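Local coordinates for protein group II chitinase (PDB 6JAV) that probably hydrolyses internal linkages of chitin through glycoside hydrolase family 18 modules, this chain being its catalytic domain 1, captured with a thienopyridine-type inhibitor, at residues W133-S138 with K174-A179; T208-P213 with W319-D324; T239-I244 with L338-G343. All coordinates share one frame; numbering follows the deposited sequence.

Interaction 1: residues W133-S138 with K174-A179; sequences WQVDCS and KMVIDA
V135 and C137 lean on V176 and A179 at the ligand-binding end of the family 18 TIM barrel, where the loop following strand 122-126 meets the short helix 174-180. No hydrogen bond crosses between the two segments; the contact is apolar and modest in area. V176 CG2 is the atom on which both V135 and C137 converge. With CG1 anti to the backbone N (chi1 177°), CG2 is left beside that N and lies 4.1 Å from V135 CG1, and the two valine side chains cross at about a right angle. The same CG2 is 4.2 Å from C137 SG, while the methyl of A179 approaches that sulfur more distantly. The other covalent bond of this sulfur goes to C132, so the C137 half of the disulfide lies against the helix.

Local bonds shape the loop. W133 to D136 form a type I' beta turn closed by a D136 N to W133 O bond. V135, third in this turn, brings its side chain to about 4 Å from the bound inhibitor, and Q134 NE2 reaches back to the carbonyl of W86, a residue of the inhibitor pocket.

Polar bonds stay within each segment, away from the apolar contact. K174 NZ meets D178 OD2 at 3.1 Å on its syn lone pair, a salt bridge across one helical turn. On the loop, D136 makes an Asx turn: its OD1 accepts S138 N at 3.0 Å and S138 OG at 2.6 Å, both from the same face of the carboxylate plane.

Interaction 2: residues T208-P213 with W319-D324; sequences TGHVAP and WVSFDD
H210 and S321 bring the two backbones to 5.1 Å between their CA atoms, in segments that run the same way with end-to-end directions only 11° apart. The gap widens toward T208 and W319, where side chains fill it: T208 CB sits 3.5 Å from the centroid of the W319 six-membered ring, almost on its normal, a CH-pi contact. S321 OG, held between its backbone N and carbonyl carbon (chi1 59°), gives its proton to G209 O at 2.9 Å, on an in-plane lone pair, and accepts V211 N at 2.9 Å. In this way a barrel loop that follows strand 192-195 is pinned to strand 318-321, part of what in family 18 chitinases is the alpha+beta insertion domain between the last two barrel strands. The H210 ring is turned edge-on to the other segment's backbone, with S321 CB over one face. A212 N makes a nearly straight bond (167°) to its ND1, which fixes the ring, while NE2 gives a weak bond to F322 O at 2.9 Å and another weak one to P311 O. The D323 carboxylate is nearly coplanar with the imidazole; its OD2 pairs with K331, and a water donates both to its OD1 (2.7 Å) and to A212 O (2.7 Å).

Interaction 3: residues T239-I244 with L338-G343; sequences TPASKI and LNLGGG
The flat groups that meet here are peptide units rather than rings: A241 O and I244 O straddle the plane of the L340-G341 peptide, one from each side, at its N-H edge. G341 N therefore gives a forked pair of weak bonds, 3.0 Å to A241 O and 2.8 Å to I244 O, both well bent. I244 O also takes a weak bond from G342 N at 3.3 Å, so two successive amides converge on one carbonyl. The methyl of A241 fits against two carbonyl oxygens, L338 O and N339 O, each 3.6 Å from its CB.

G341 CA lies 3.4 Å from S242 O, a CA-H...O contact; a beta carbon here would run into S242 O and I244 O. G342 follows with backbone angles (phi 154°) at which a beta carbon would collide with the preceding carbonyl. L340 adds apolar packing, its two methyls parting: CD2 approaches A241 CB at 4.2 Å, and CD1 approaches I244 CG2 at 4.3 Å. N339, at positive phi, ends helix 325-337 in a Schellman motif.

Both segments are helix-to-strand turns of the TIM barrel, leading into the neighbouring parallel strands 244-257 and 342-346. Helix 227-236 packs on A241, I244 and L338 through M235, I231 and H232, and on the other flank G341 and G343 bond to K8 at the start of strand 8-14.

From the N terminus, the chain first completes interaction 1, in which the loop after strand 122-126 folds back with helix 174-180 through a 35-residue excursion. Only then does interaction 2 open at 208-213, followed by interaction 3 at 239-244. Their partners come in the same order, 319-324 and then 338-343, so these two long closures cross rather than nest. Between them they bracket strand 244-257 and the insertion: interaction 2 ties the insertion to a loop of the barrel, interaction 3 joins the entries to two adjacent barrel strands. The three sites do not touch, their centres being 22 to 24 Å apart.

Interaction 1: residues W133-S138 with K174-A179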
loop_
_atom_site.group_PDB
_atom_site.type_symbol
_atom_site.label_atom_id
_atom_site.label_comp_id
_atom_site.label_asym_id
_atom_site.label_seq_id
_atom_site.Cartn_x
_atom_site.Cartn_y
_atom_site.Cartn_z
ATOM N N TRP A 133 15.084 -2.439 -8.156
ATOM C CA TRP A 133 14.105 -1.746 -8.988
ATOM C C TRP A 133 13.027 -2.731 -9.395
ATOM O O TRP A 133 13.324 -3.775 -9.983
ATOM C CB TRP A 133 14.762 -1.170 -10.240
ATOM C CG TRP A 133 15.961 -0.292 -9.995
ATOM C CD1 TRP A 133 16.381 0.258 -8.815
ATOM C CD2 TRP A 133 16.887 0.125 -10.989
ATOM N NE1 TRP A 133 17.533 1.009 -9.026
ATOM C CE2 TRP A 133 17.863 0.924 -10.355
ATOM C CE3 TRP A 133 16.989 -0.106 -12.369
ATOM C CZ2 TRP A 133 18.931 1.492 -11.054
ATOM C CZ3 TRP A 133 18.043 0.457 -13.056
ATOM C CH2 TRP A 133 18.998 1.250 -12.407
ATOM N N GLN A 134 11.773 -2.418 -9.059
ATOM C CA GLN A 134 10.670 -3.370 -9.266
ATOM C C GLN A 134 11.018 -4.782 -8.772
ATOM O O GLN A 134 10.738 -5.788 -9.440
ATOM C CB GLN A 134 10.164 -3.353 -10.710
ATOM C CG GLN A 134 9.376 -2.059 -11.017
ATOM C CD GLN A 134 8.711 -2.080 -12.379
ATOM O OE1 GLN A 134 9.107 -2.849 -13.274
ATOM N NE2 GLN A 134 7.691 -1.238 -12.557
ATOM N N VAL A 135 11.628 -4.848 -7.587
ATOM C CA VAL A 135 11.962 -6.068 -6.841
ATOM C C VAL A 135 13.184 -6.799 -7.391
ATOM O O VAL A 135 13.640 -7.774 -6.791
ATOM C CB VAL A 135 10.756 -7.008 -6.581
ATOM C CG1 VAL A 135 11.068 -8.006 -5.456
ATOM C CG2 VAL A 135 9.505 -6.204 -6.173
ATOM N N ASP A 136 13.782 -6.301 -8.474
ATOM C CA ASP A 136 14.928 -7.005 -9.077
ATOM C C ASP A 136 16.223 -6.422 -8.507
ATOM O O ASP A 136 16.710 -5.392 -8.971
ATOM C CB ASP A 136 14.872 -6.890 -10.591
ATOM C CG ASP A 136 15.906 -7.764 -11.286
ATOM O OD1 ASP A 136 16.882 -8.210 -10.626
ATOM O OD2 ASP A 136 15.738 -7.979 -12.497
ATOM N N CYS A 137 16.801 -7.117 -7.529
ATOM C CA CYS A 137 18.002 -6.626 -6.862
ATOM C C CYS A 137 19.240 -6.643 -7.752
ATOM O O CYS A 137 20.248 -6.031 -7.378
ATOM C CB CYS A 137 18.228 -7.388 -5.557
ATOM S SG CYS A 137 16.892 -7.146 -4.311
ATOM N N SER A 138 19.187 -7.280 -8.921
ATOM C CA SER A 138 20.303 -7.194 -9.864
ATOM C C SER A 138 20.353 -5.876 -10.632
ATOM O O SER A 138 21.371 -5.586 -11.278
ATOM C CB SER A 138 20.240 -8.350 -10.863
ATOM O OG SER A 138 19.210 -8.139 -11.815
ATOM N N LYS A 174 12.486 -9.347 2.960
ATOM C CA LYS A 174 13.766 -9.321 3.674
ATOM C C LYS A 174 14.937 -8.905 2.779
ATOM O O LYS A 174 15.747 -8.059 3.170
ATOM C CB LYS A 174 14.048 -10.705 4.286
ATOM C CG LYS A 174 15.354 -10.746 5.069
ATOM C CD LYS A 174 15.651 -12.171 5.550
ATOM C CE LYS A 174 16.783 -12.155 6.600
ATOM N NZ LYS A 174 18.058 -11.602 6.065
ATOM N N MET A 175 15.049 -9.494 1.583
ATOM C CA MET A 175 16.186 -9.195 0.705
ATOM C C MET A 175 16.176 -7.747 0.228
ATOM O O MET A 175 17.234 -7.107 0.138
ATOM C CB MET A 175 16.184 -10.127 -0.504
ATOM C CG MET A 175 16.753 -11.501 -0.209
ATOM S SD MET A 175 15.556 -12.462 0.718
ATOM C CE MET A 175 16.561 -12.928 2.119
ATOM N N VAL A 176 14.988 -7.225 -0.107
ATOM C CA VAL A 176 14.869 -5.831 -0.533
ATOM C C VAL A 176 15.159 -4.893 0.624
ATOM O O VAL A 176 15.828 -3.877 0.450
ATOM C CB VAL A 176 13.473 -5.578 -1.138
ATOM C CG1 VAL A 176 13.336 -4.110 -1.519
ATOM C CG2 VAL A 176 13.276 -6.479 -2.354
ATOM N N ILE A 177 14.634 -5.197 1.809
ATOM C CA ILE A 177 14.910 -4.382 2.981
ATOM C C ILE A 177 16.415 -4.298 3.209
ATOM O O ILE A 177 16.973 -3.217 3.432
ATOM C CB ILE A 177 14.178 -4.957 4.209
ATOM C CG1 ILE A 177 12.633 -4.887 4.054
ATOM C CG2 ILE A 177 14.611 -4.237 5.480
ATOM C CD1 ILE A 177 11.920 -5.859 5.014
ATOM N N ASP A 178 17.081 -5.459 3.166
ATOM C CA ASP A 178 18.518 -5.505 3.414
ATOM C C ASP A 178 19.284 -4.696 2.372
ATOM O O ASP A 178 20.278 -4.031 2.699
ATOM C CB ASP A 178 18.990 -6.956 3.369
ATOM C CG ASP A 178 18.618 -7.759 4.616
ATOM O OD1 ASP A 178 18.226 -7.163 5.656
ATOM O OD2 ASP A 178 18.778 -9.019 4.545
ATOM N N ALA A 179 18.845 -4.742 1.110
ATOM C CA ALA A 179 19.594 -4.116 0.028
ATOM C C ALA A 179 19.328 -2.628 -0.108
ATOM O O ALA A 179 20.236 -1.884 -0.492
ATOM C CB ALA A 179 19.260 -4.770 -1.312
#

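Interaction 2: residues T208-P213 with W319-D324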
loop_
_atom_site.group_PDB
_atom_site.type_symbol
_atom_site.label_atom_id
_atom_site.label_comp_id
_atom_site.label_asym_id
_atom_site.label_seq_id
_atom_site.Cartn_x
_atom_site.Cartn_y
_atom_site.Cartn_z
ATOM N N THR A 208 -0.349 -20.912 -6.753
ATOM C CA THR A 208 -1.250 -20.117 -5.915
ATOM C C THR A 208 -0.629 -19.841 -4.553
ATOM O O THR A 208 0.160 -20.632 -4.024
ATOM C CB THR A 208 -2.597 -20.819 -5.729
ATOM O OG1 THR A 208 -2.398 -22.109 -5.130
ATOM C CG2 THR A 208 -3.309 -20.956 -7.062
ATOM N N GLY A 209 -0.993 -18.699 -3.983
ATOM C CA GLY A 209 -0.567 -18.347 -2.639
ATOM C C GLY A 209 -1.361 -17.141 -2.192
ATOM O O GLY A 209 -2.103 -16.537 -2.980
ATOM N N HIS A 210 -1.209 -16.800 -0.915
ATOM C CA HIS A 210 -1.991 -15.704 -0.352
ATOM C C HIS A 210 -1.320 -14.349 -0.552
ATOM O O HIS A 210 -0.138 -14.186 -0.256
ATOM C CB HIS A 210 -2.290 -15.907 1.131
ATOM C CG HIS A 210 -3.502 -15.166 1.551
ATOM N ND1 HIS A 210 -3.486 -13.813 1.847
ATOM C CD2 HIS A 210 -4.793 -15.559 1.638
ATOM C CE1 HIS A 210 -4.714 -13.415 2.122
ATOM N NE2 HIS A 210 -5.531 -14.457 1.996
ATOM N N VAL A 211 -2.108 -13.359 -1.006
ATOM C CA VAL A 211 -1.612 -11.986 -1.150
ATOM C C VAL A 211 -0.905 -11.464 0.108
ATOM O O VAL A 211 0.042 -10.675 0.011
ATOM C CB VAL A 211 -2.755 -11.059 -1.625
ATOM C CG1 VAL A 211 -3.918 -11.011 -0.645
ATOM C CG2 VAL A 211 -2.213 -9.633 -1.916
ATOM N N ALA A 212 -1.382 -11.824 1.302
ATOM C CA ALA A 212 -0.947 -11.130 2.521
ATOM C C ALA A 212 -1.078 -12.011 3.762
ATOM O O ALA A 212 -1.835 -11.710 4.681
ATOM C CB ALA A 212 -1.704 -9.808 2.683
ATOM N N PRO A 213 -0.293 -13.089 3.846
ATOM C CA PRO A 213 -0.331 -13.907 5.068
ATOM C C PRO A 213 0.153 -13.126 6.279
ATOM O O PRO A 213 1.079 -12.309 6.181
ATOM C CB PRO A 213 0.644 -15.051 4.772
ATOM C CG PRO A 213 1.225 -14.821 3.463
ATOM C CD PRO A 213 0.774 -13.482 2.921
ATOM N N TRP A 319 -8.926 -18.358 -9.389
ATOM C CA TRP A 319 -8.612 -18.514 -7.969
ATOM C C TRP A 319 -8.100 -17.166 -7.460
ATOM O O TRP A 319 -7.282 -16.535 -8.138
ATOM C CB TRP A 319 -7.503 -19.575 -7.867
ATOM C CG TRP A 319 -7.165 -20.175 -6.529
ATOM C CD1 TRP A 319 -7.520 -21.435 -6.070
ATOM C CD2 TRP A 319 -6.292 -19.625 -5.533
ATOM N NE1 TRP A 319 -6.954 -21.665 -4.833
ATOM C CE2 TRP A 319 -6.199 -20.571 -4.480
ATOM C CE3 TRP A 319 -5.603 -18.399 -5.409
ATOM C CZ2 TRP A 319 -5.438 -20.344 -3.333
ATOM C CZ3 TRP A 319 -4.828 -18.177 -4.266
ATOM C CH2 TRP A 319 -4.763 -19.138 -3.240
ATOM N N VAL A 320 -8.567 -16.717 -6.294
ATOM C CA VAL A 320 -8.146 -15.403 -5.780
ATOM C C VAL A 320 -7.922 -15.484 -4.278
ATOM O O VAL A 320 -8.698 -16.113 -3.557
ATOM C CB VAL A 320 -9.187 -14.318 -6.152
ATOM C CG1 VAL A 320 -10.530 -14.583 -5.496
ATOM C CG2 VAL A 320 -8.660 -12.901 -5.783
ATOM N N SER A 321 -6.850 -14.843 -3.791
ATOM C CA SER A 321 -6.621 -14.768 -2.351
ATOM C C SER A 321 -6.735 -13.319 -1.905
ATOM O O SER A 321 -6.361 -12.409 -2.651
ATOM C CB SER A 321 -5.243 -15.329 -1.975
ATOM O OG SER A 321 -4.210 -14.629 -2.636
ATOM N N PHE A 322 -7.253 -13.108 -0.696
ATOM C CA PHE A 322 -7.672 -11.771 -0.276
ATOM C C PHE A 322 -7.904 -11.757 1.229
ATOM O O PHE A 322 -7.860 -12.793 1.905
ATOM C CB PHE A 322 -8.943 -11.337 -1.042
ATOM C CG PHE A 322 -10.155 -12.153 -0.703
ATOM C CD1 PHE A 322 -10.323 -13.424 -1.259
ATOM C CD2 PHE A 322 -11.101 -11.696 0.203
ATOM C CE1 PHE A 322 -11.442 -14.208 -0.933
ATOM C CE2 PHE A 322 -12.243 -12.488 0.523
ATOM C CZ PHE A 322 -12.377 -13.745 -0.050
ATOM N N ASP A 323 -8.143 -10.561 1.763
ATOM C CA ASP A 323 -8.472 -10.412 3.174
ATOM C C ASP A 323 -9.966 -10.143 3.355
ATOM O O ASP A 323 -10.550 -9.305 2.654
ATOM C CB ASP A 323 -7.676 -9.253 3.794
ATOM C CG ASP A 323 -6.245 -9.638 4.168
ATOM O OD1 ASP A 323 -5.807 -10.775 3.869
ATOM O OD2 ASP A 323 -5.552 -8.768 4.769
ATOM N N ASP A 324 -10.574 -10.856 4.304
ATOM C CA ASP A 324 -11.941 -10.614 4.730
ATOM C C ASP A 324 -11.972 -9.885 6.076
ATOM O O ASP A 324 -10.942 -9.606 6.692
ATOM C CB ASP A 324 -12.753 -11.917 4.734
ATOM C CG ASP A 324 -12.251 -12.959 5.749
ATOM O OD1 ASP A 324 -11.220 -12.790 6.428
ATOM O OD2 ASP A 324 -12.911 -14.021 5.845
HETATM O O HOH W 1 -4.363 -12.518 5.296
#

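Interaction 3: residues T239-I244 with L338-G343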
loop_
_atom_site.group_PDB
_atom_site.type_symbol
_atom_site.label_atom_id
_atom_site.label_comp_id
_atom_site.label_asym_id
_atom_site.label_seq_id
_atom_site.Cartn_x
_atom_site.Cartn_y
_atom_site.Cartn_z
ATOM N N THR A 239 13.717 -0.045 13.698
ATOM C CA THR A 239 12.568 0.855 13.608
ATOM C C THR A 239 11.754 0.813 14.901
ATOM O O THR A 239 11.335 -0.276 15.315
ATOM C CB THR A 239 11.658 0.425 12.463
ATOM O OG1 THR A 239 12.439 0.311 11.273
ATOM C CG2 THR A 239 10.553 1.448 12.209
ATOM N N PRO A 240 11.463 1.957 15.520
ATOM C CA PRO A 240 10.519 1.972 16.658
ATOM C C PRO A 240 9.124 1.527 16.241
ATOM O O PRO A 240 8.661 1.833 15.135
ATOM C CB PRO A 240 10.510 3.437 17.111
ATOM C CG PRO A 240 11.781 4.065 16.523
ATOM C CD PRO A 240 12.029 3.295 15.235
ATOM N N ALA A 241 8.442 0.816 17.139
ATOM C CA ALA A 241 7.071 0.392 16.849
ATOM C C ALA A 241 6.188 1.578 16.470
ATOM O O ALA A 241 5.332 1.467 15.571
ATOM C CB ALA A 241 6.474 -0.349 18.054
ATOM N N SER A 242 6.351 2.709 17.157
ATOM C CA SER A 242 5.483 3.855 16.915
ATOM C C SER A 242 5.610 4.407 15.505
ATOM O O SER A 242 4.692 5.103 15.057
ATOM C CB SER A 242 5.782 4.968 17.910
ATOM O OG SER A 242 6.981 5.632 17.569
ATOM N N LYS A 243 6.701 4.111 14.806
ATOM C CA LYS A 243 6.903 4.613 13.450
ATOM C C LYS A 243 6.288 3.703 12.398
ATOM O O LYS A 243 6.163 4.114 11.241
ATOM C CB LYS A 243 8.405 4.779 13.148
ATOM C CG LYS A 243 9.141 5.817 14.000
ATOM C CD LYS A 243 8.704 7.199 13.600
ATOM C CE LYS A 243 9.467 8.322 14.321
ATOM N NZ LYS A 243 10.702 8.720 13.620
ATOM N N ILE A 244 5.885 2.487 12.754
ATOM C CA ILE A 244 5.388 1.520 11.777
ATOM C C ILE A 244 3.876 1.620 11.642
ATOM O O ILE A 244 3.133 1.571 12.635
ATOM C CB ILE A 244 5.793 0.096 12.174
ATOM C CG1 ILE A 244 7.316 -0.030 12.130
ATOM C CG2 ILE A 244 5.131 -0.945 11.251
ATOM C CD1 ILE A 244 7.786 -1.302 12.746
ATOM N N LEU A 338 1.434 -5.258 19.322
ATOM C CA LEU A 338 2.814 -4.801 19.167
ATOM C C LEU A 338 2.964 -3.302 19.379
ATOM O O LEU A 338 4.076 -2.776 19.217
ATOM C CB LEU A 338 3.341 -5.172 17.776
ATOM C CG LEU A 338 3.577 -6.662 17.483
ATOM C CD1 LEU A 338 4.163 -6.828 16.091
ATOM C CD2 LEU A 338 4.501 -7.307 18.509
ATOM N N ASN A 339 1.876 -2.600 19.709
ATOM C CA ASN A 339 1.890 -1.153 19.917
ATOM C C ASN A 339 2.414 -0.394 18.705
ATOM O O ASN A 339 3.084 0.636 18.851
ATOM C CB ASN A 339 2.673 -0.770 21.188
ATOM C CG ASN A 339 1.962 -1.228 22.425
ATOM O OD1 ASN A 339 0.888 -0.730 22.732
ATOM N ND2 ASN A 339 2.535 -2.206 23.123
ATOM N N LEU A 340 2.101 -0.906 17.506
ATOM C CA LEU A 340 2.524 -0.235 16.289
ATOM C C LEU A 340 1.828 1.112 16.161
ATOM O O LEU A 340 0.838 1.401 16.842
ATOM C CB LEU A 340 2.241 -1.074 15.038
ATOM C CG LEU A 340 2.788 -2.496 15.013
ATOM C CD1 LEU A 340 2.430 -3.177 13.693
ATOM C CD2 LEU A 340 4.309 -2.508 15.221
ATOM N N GLY A 341 2.359 1.936 15.249
ATOM C CA GLY A 341 1.794 3.250 15.014
ATOM C C GLY A 341 0.379 3.201 14.482
ATOM O O GLY A 341 -0.398 4.127 14.717
ATOM N N GLY A 342 0.033 2.147 13.761
ATOM C CA GLY A 342 -1.335 1.994 13.259
ATOM C C GLY A 342 -1.366 1.132 12.016
ATOM O O GLY A 342 -0.526 0.241 11.836
ATOM N N GLY A 343 -2.355 1.419 11.172
ATOM C CA GLY A 343 -2.628 0.600 10.014
ATOM C C GLY A 343 -2.621 1.474 8.777
ATOM O O GLY A 343 -2.705 2.700 8.855
#